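PDB 4LIH: gamma-glutamyl-gamma-aminobutyraldehyde dehydrogenase from Burkholderia cenocepacia, which probably catalyses the NAD(P)+-dependent oxidation of gamma-glutamyl-gamma-aminobutyraldehyde to the corresponding acid. Local coordinates for residues Cys47-Ile51 and Asp52-Leu56; Cys62-Ala65 and Asp66-Ala70. All coordinates share one frame; numbering follows the deposited sequence. Where two conformers were deposited one is given.

Overall arrangement
Both contacts are local, and they follow each other in the chain: contact 1 is the turn end of the hairpin of strands 44-48 and 55-60, and contact 2 is the start of helix 64-80, which comes just after that hairpin. Their centres lie 26 Å apart and their nearest atoms about 12 Å, so they do not touch. Each sits well out from the middle of the subunit, 22 Å and 24 Å from its centre to theirs. Contact 1 packs on helices 106-117 and 206-218, contact 2 on helix 232-240. No other subunit touches either one, and both are away from Glu274, the predicted active-site residue.

Contact 1: residues Cys47-Ile51 and Asp52-Leu56; sequences CVSPI and DGRVL
The Arg54 guanidinium takes Asp52 OD1 at its edge and in its plane, while Ile51 CG2 approaches obliquely, 3.9 Å from Arg54 NH2. This is the turn of a beta hairpin, with an Asx turn built into the loop. Arg54 was modelled in two conformers; in the one described here NE meets OD1 in a salt bridge at 2.9 Å on the syn side, and the chain, bent at chi3 (101°), turns NE back over the loop. The Asx turn itself rests on the backbone: Arg54 N donates to Asp52 OD1 at 3.0 Å from above the carboxylate, across its plane from NE. In this conformer OD1 thus takes two N-H groups from opposite sides of its plane, which would be expected to stabilise its charge.

Backbone bonds tie the two arms of the hairpin. Ser49 N donates to Arg54 O at 2.8 Å, nearly straight (167°), and Leu56 N gives a second bond to Cys47 O. Gly53, with a left-handed backbone, closes the loop by donating its N-H to Ser49 O. Between the bonded positions, Val48 and Val55 form an antiparallel non-hydrogen-bonded pair, their CG2 atoms 4.3 Å apart on one face. On the other face Leu56 CD1 touches Cys47 SG, with Leu115 of helix 106-117 and Leu206 of helix 206-218 packed against Leu56. The Ser49 hydroxyl pairs with Leu115 O, and Ser49 CB rests 3.7 Å from Arg54 CG. On the Val48 side the closest side-chain touch is CG1 against Gly53 O, at 3.3 Å.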
loop_
_atom_site.group_PDB
_atom_site.type_symbol
_atom_site.label_atom_id
_atom_site.label_comp_id
_atom_site.label_asym_id
_atom_site.label_seq_id
_atom_site.Cartn_x
_atom_site.Cartn_y
_atom_site.Cartn_z
ATOM N N CYS A 47 25.168 -4.303 40.041
ATOM C CA CYS A 47 24.106 -5.019 39.387
ATOM C C CYS A 47 23.737 -6.247 40.201
ATOM O O CYS A 47 24.491 -7.253 40.262
ATOM C CB CYS A 47 24.568 -5.403 38.015
ATOM S SG CYS A 47 23.401 -6.381 37.040
ATOM N N VAL A 48 22.573 -6.146 40.838
ATOM C CA VAL A 48 22.108 -7.130 41.820
ATOM C C VAL A 48 21.028 -8.030 41.222
ATOM O O VAL A 48 20.224 -7.592 40.409
ATOM C CB VAL A 48 21.533 -6.434 43.074
ATOM C CG1 VAL A 48 21.106 -7.449 44.124
ATOM C CG2 VAL A 48 22.549 -5.484 43.666
ATOM N N SER A 49 21.079 -9.313 41.556
ATOM C CA SER A 49 20.113 -10.276 41.079
ATOM C C SER A 49 18.910 -10.344 42.005
ATOM O O SER A 49 19.063 -10.501 43.214
ATOM C CB SER A 49 20.752 -11.656 41.035
ATOM O OG SER A 49 19.895 -12.577 40.411
ATOM N N PRO A 50 17.709 -10.307 41.431
ATOM C CA PRO A 50 16.483 -10.489 42.192
ATOM C C PRO A 50 16.270 -11.890 42.751
ATOM O O PRO A 50 15.429 -12.080 43.623
ATOM C CB PRO A 50 15.369 -10.202 41.176
ATOM C CG PRO A 50 16.010 -9.650 39.952
ATOM C CD PRO A 50 17.475 -9.885 40.034
ATOM N N ILE A 51 17.025 -12.849 42.262
ATOM C CA ILE A 51 16.823 -14.226 42.624
ATOM C C ILE A 51 17.143 -14.375 44.098
ATOM O O ILE A 51 16.386 -15.004 44.849
ATOM C CB ILE A 51 17.743 -15.163 41.802
ATOM C CG1 ILE A 51 17.339 -15.088 40.305
ATOM C CG2 ILE A 51 17.646 -16.602 42.323
ATOM C CD1 ILE A 51 18.379 -15.696 39.362
ATOM N N ASP A 52 18.267 -13.777 44.485
ATOM C CA ASP A 52 18.804 -13.987 45.829
ATOM C C ASP A 52 19.595 -12.813 46.365
ATOM O O ASP A 52 20.219 -12.923 47.424
ATOM C CB ASP A 52 19.647 -15.273 45.832
ATOM C CG ASP A 52 20.854 -15.206 44.910
ATOM O OD1 ASP A 52 21.076 -14.160 44.236
ATOM O OD2 ASP A 52 21.590 -16.227 44.880
ATOM N N GLY A 53 19.569 -11.677 45.673
ATOM C CA GLY A 53 20.371 -10.510 46.089
ATOM C C GLY A 53 21.874 -10.525 45.775
ATOM O O GLY A 53 22.583 -9.591 46.151
ATOM N N ARG A 54 22.362 -11.556 45.083
ATOM C CA ARG A 54 23.789 -11.644 44.751
ATOM C C ARG A 54 24.185 -10.466 43.858
ATOM O O ARG A 54 23.421 -10.065 42.980
ATOM C CB ARG A 54 24.138 -13.007 44.092
ATOM C CG ARG A 54 23.598 -13.258 42.675
ATOM C CD ARG A 54 23.851 -14.680 42.143
ATOM N NE ARG A 54 22.681 -15.549 42.219
ATOM C CZ ARG A 54 22.492 -16.652 41.487
ATOM N NH1 ARG A 54 23.366 -17.037 40.569
ATOM N NH2 ARG A 54 21.389 -17.364 41.651
ATOM N N VAL A 55 25.371 -9.899 44.089
ATOM C CA VAL A 55 25.914 -8.874 43.191
ATOM C C VAL A 55 26.537 -9.570 41.999
ATOM O O VAL A 55 27.532 -10.278 42.124
ATOM C CB VAL A 55 26.946 -7.972 43.896
ATOM C CG1 VAL A 55 27.581 -7.010 42.904
ATOM C CG2 VAL A 55 26.278 -7.192 45.024
ATOM N N LEU A 56 25.963 -9.379 40.818
ATOM C CA LEU A 56 26.434 -10.081 39.644
ATOM C C LEU A 56 27.680 -9.447 39.056
ATOM O O LEU A 56 28.533 -10.127 38.524
ATOM C CB LEU A 56 25.361 -10.066 38.555
ATOM C CG LEU A 56 24.053 -10.741 38.962
ATOM C CD1 LEU A 56 22.986 -10.303 37.987
ATOM C CD2 LEU A 56 24.220 -12.270 38.994
#

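Contact 2: residues Cys62-Ala65 and Asp66-Ala70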
loop_
_atom_site.group_PDB
_atom_site.type_symbol
_atom_site.label_atom_id
_atom_site.label_comp_id
_atom_site.label_asym_id
_atom_site.label_seq_id
_atom_site.Cartn_x
_atom_site.Cartn_y
_atom_site.Cartn_z
ATOM N N CYS A 62 26.929 5.652 33.934
ATOM C CA CYS A 62 27.212 6.769 33.058
ATOM C C CYS A 62 26.580 8.076 33.460
ATOM O O CYS A 62 25.482 8.145 34.007
ATOM C CB CYS A 62 26.879 6.443 31.589
ATOM S SG CYS A 62 27.951 5.127 30.953
ATOM N N GLY A 63 27.311 9.132 33.168
ATOM C CA GLY A 63 26.823 10.484 33.347
ATOM C C GLY A 63 26.989 11.258 32.062
ATOM O O GLY A 63 27.043 10.683 30.964
ATOM N N GLU A 64 27.037 12.582 32.187
ATOM C CA GLU A 64 27.050 13.427 31.010
ATOM C C GLU A 64 28.254 13.239 30.095
ATOM O O GLU A 64 28.107 13.249 28.866
ATOM C CB GLU A 64 26.844 14.903 31.398
ATOM C CG GLU A 64 26.367 15.711 30.219
ATOM C CD GLU A 64 25.910 17.101 30.565
ATOM O OE1 GLU A 64 25.371 17.335 31.688
ATOM O OE2 GLU A 64 26.109 17.958 29.674
ATOM N N ALA A 65 29.447 13.019 30.627
ATOM C CA ALA A 65 30.586 12.894 29.724
ATOM C C ALA A 65 30.339 11.730 28.792
ATOM O O ALA A 65 30.569 11.822 27.585
ATOM C CB ALA A 65 31.903 12.697 30.475
ATOM N N ASP A 66 29.854 10.635 29.365
ATOM C CA ASP A 66 29.646 9.395 28.601
ATOM C C ASP A 66 28.472 9.461 27.631
ATOM O O ASP A 66 28.578 8.970 26.516
ATOM C CB ASP A 66 29.459 8.203 29.542
ATOM C CG ASP A 66 30.489 8.175 30.663
ATOM O OD1 ASP A 66 31.614 7.836 30.385
ATOM O OD2 ASP A 66 30.179 8.526 31.819
ATOM N N VAL A 67 27.350 10.034 28.068
ATOM C CA VAL A 67 26.209 10.279 27.162
ATOM C C VAL A 67 26.719 11.139 26.005
ATOM O O VAL A 67 26.471 10.815 24.840
ATOM C CB VAL A 67 25.041 10.988 27.852
ATOM C CG1 VAL A 67 24.041 11.519 26.826
ATOM C CG2 VAL A 67 24.341 10.021 28.807
ATOM N N ASN A 68 27.476 12.201 26.311
ATOM C CA ASN A 68 27.956 13.069 25.244
ATOM C C ASN A 68 28.887 12.351 24.270
ATOM O O ASN A 68 28.781 12.569 23.069
ATOM C CB ASN A 68 28.647 14.317 25.778
ATOM C CG ASN A 68 27.682 15.379 26.244
ATOM O OD1 ASN A 68 26.463 15.367 25.971
ATOM N ND2 ASN A 68 28.241 16.333 26.972
ATOM N N ALA A 69 29.779 11.481 24.777
ATOM C CA ALA A 69 30.636 10.696 23.897
ATOM C C ALA A 69 29.823 9.774 22.948
ATOM O O ALA A 69 30.133 9.684 21.734
ATOM C CB ALA A 69 31.623 9.878 24.710
ATOM N N ALA A 70 28.777 9.132 23.504
ATOM C CA ALA A 70 27.906 8.213 22.759
ATOM C C ALA A 70 27.143 8.967 21.683
ATOM O O ALA A 70 27.130 8.566 20.545
ATOM C CB ALA A 70 26.940 7.517 23.698
HETATM O O HOH W 1 24.279 16.404 27.624
HETATM O O HOH W 2 27.752 18.766 27.890
#
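With chi1 at -46°, Asp66 CG swings to the side of its own N, opposite the carbonyl carbon, which turns the carboxylate back to the start of the helix and brings OD2 to Gly63 N. There OD2 accepts the Gly63 N-H at 3.2 Å through its anti lone pair, in an almost straight bond (173°). The other oxygen, OD1, takes the N-H of His40, so both carboxylate oxygens of this buried side chain are used, and the helix start would be expected to stabilise its negative charge. Cys62 SG rests on the aliphatic part of Asp66, 3.7 Å from CB, with Ala30 and Val228 packed against the cysteine.

Further along, the first helical bonds form: Val67 N to Gly63 O at 3.0 Å, Asn68 N to Glu64 O at 2.8 Å, and Ala69 N to Ala65 O. Val67 CG2 lies close to Gly63 O and the side chain also meets Pro234 and Leu238 of helix 232-240.

On the outer side, Glu64 and Asn68 lie one turn apart with carboxylate and amide planes nearly perpendicular (87°). Two waters join them: one donates to Glu64 OE2 and accepts from Asn68 ND2, each at 2.6 Å, while the other donates to Asn68 OD1 and only weakly to OE2. Asn68 OD1 is hydrogen-bonded to His241 NE2 as well. Taken together, this is a helix N-terminus with glycine at the N-cap, where the Asp66 side chain at N3 accepts the N-cap N-H, one half of a capping box; the glycine has no side chain to give the other half.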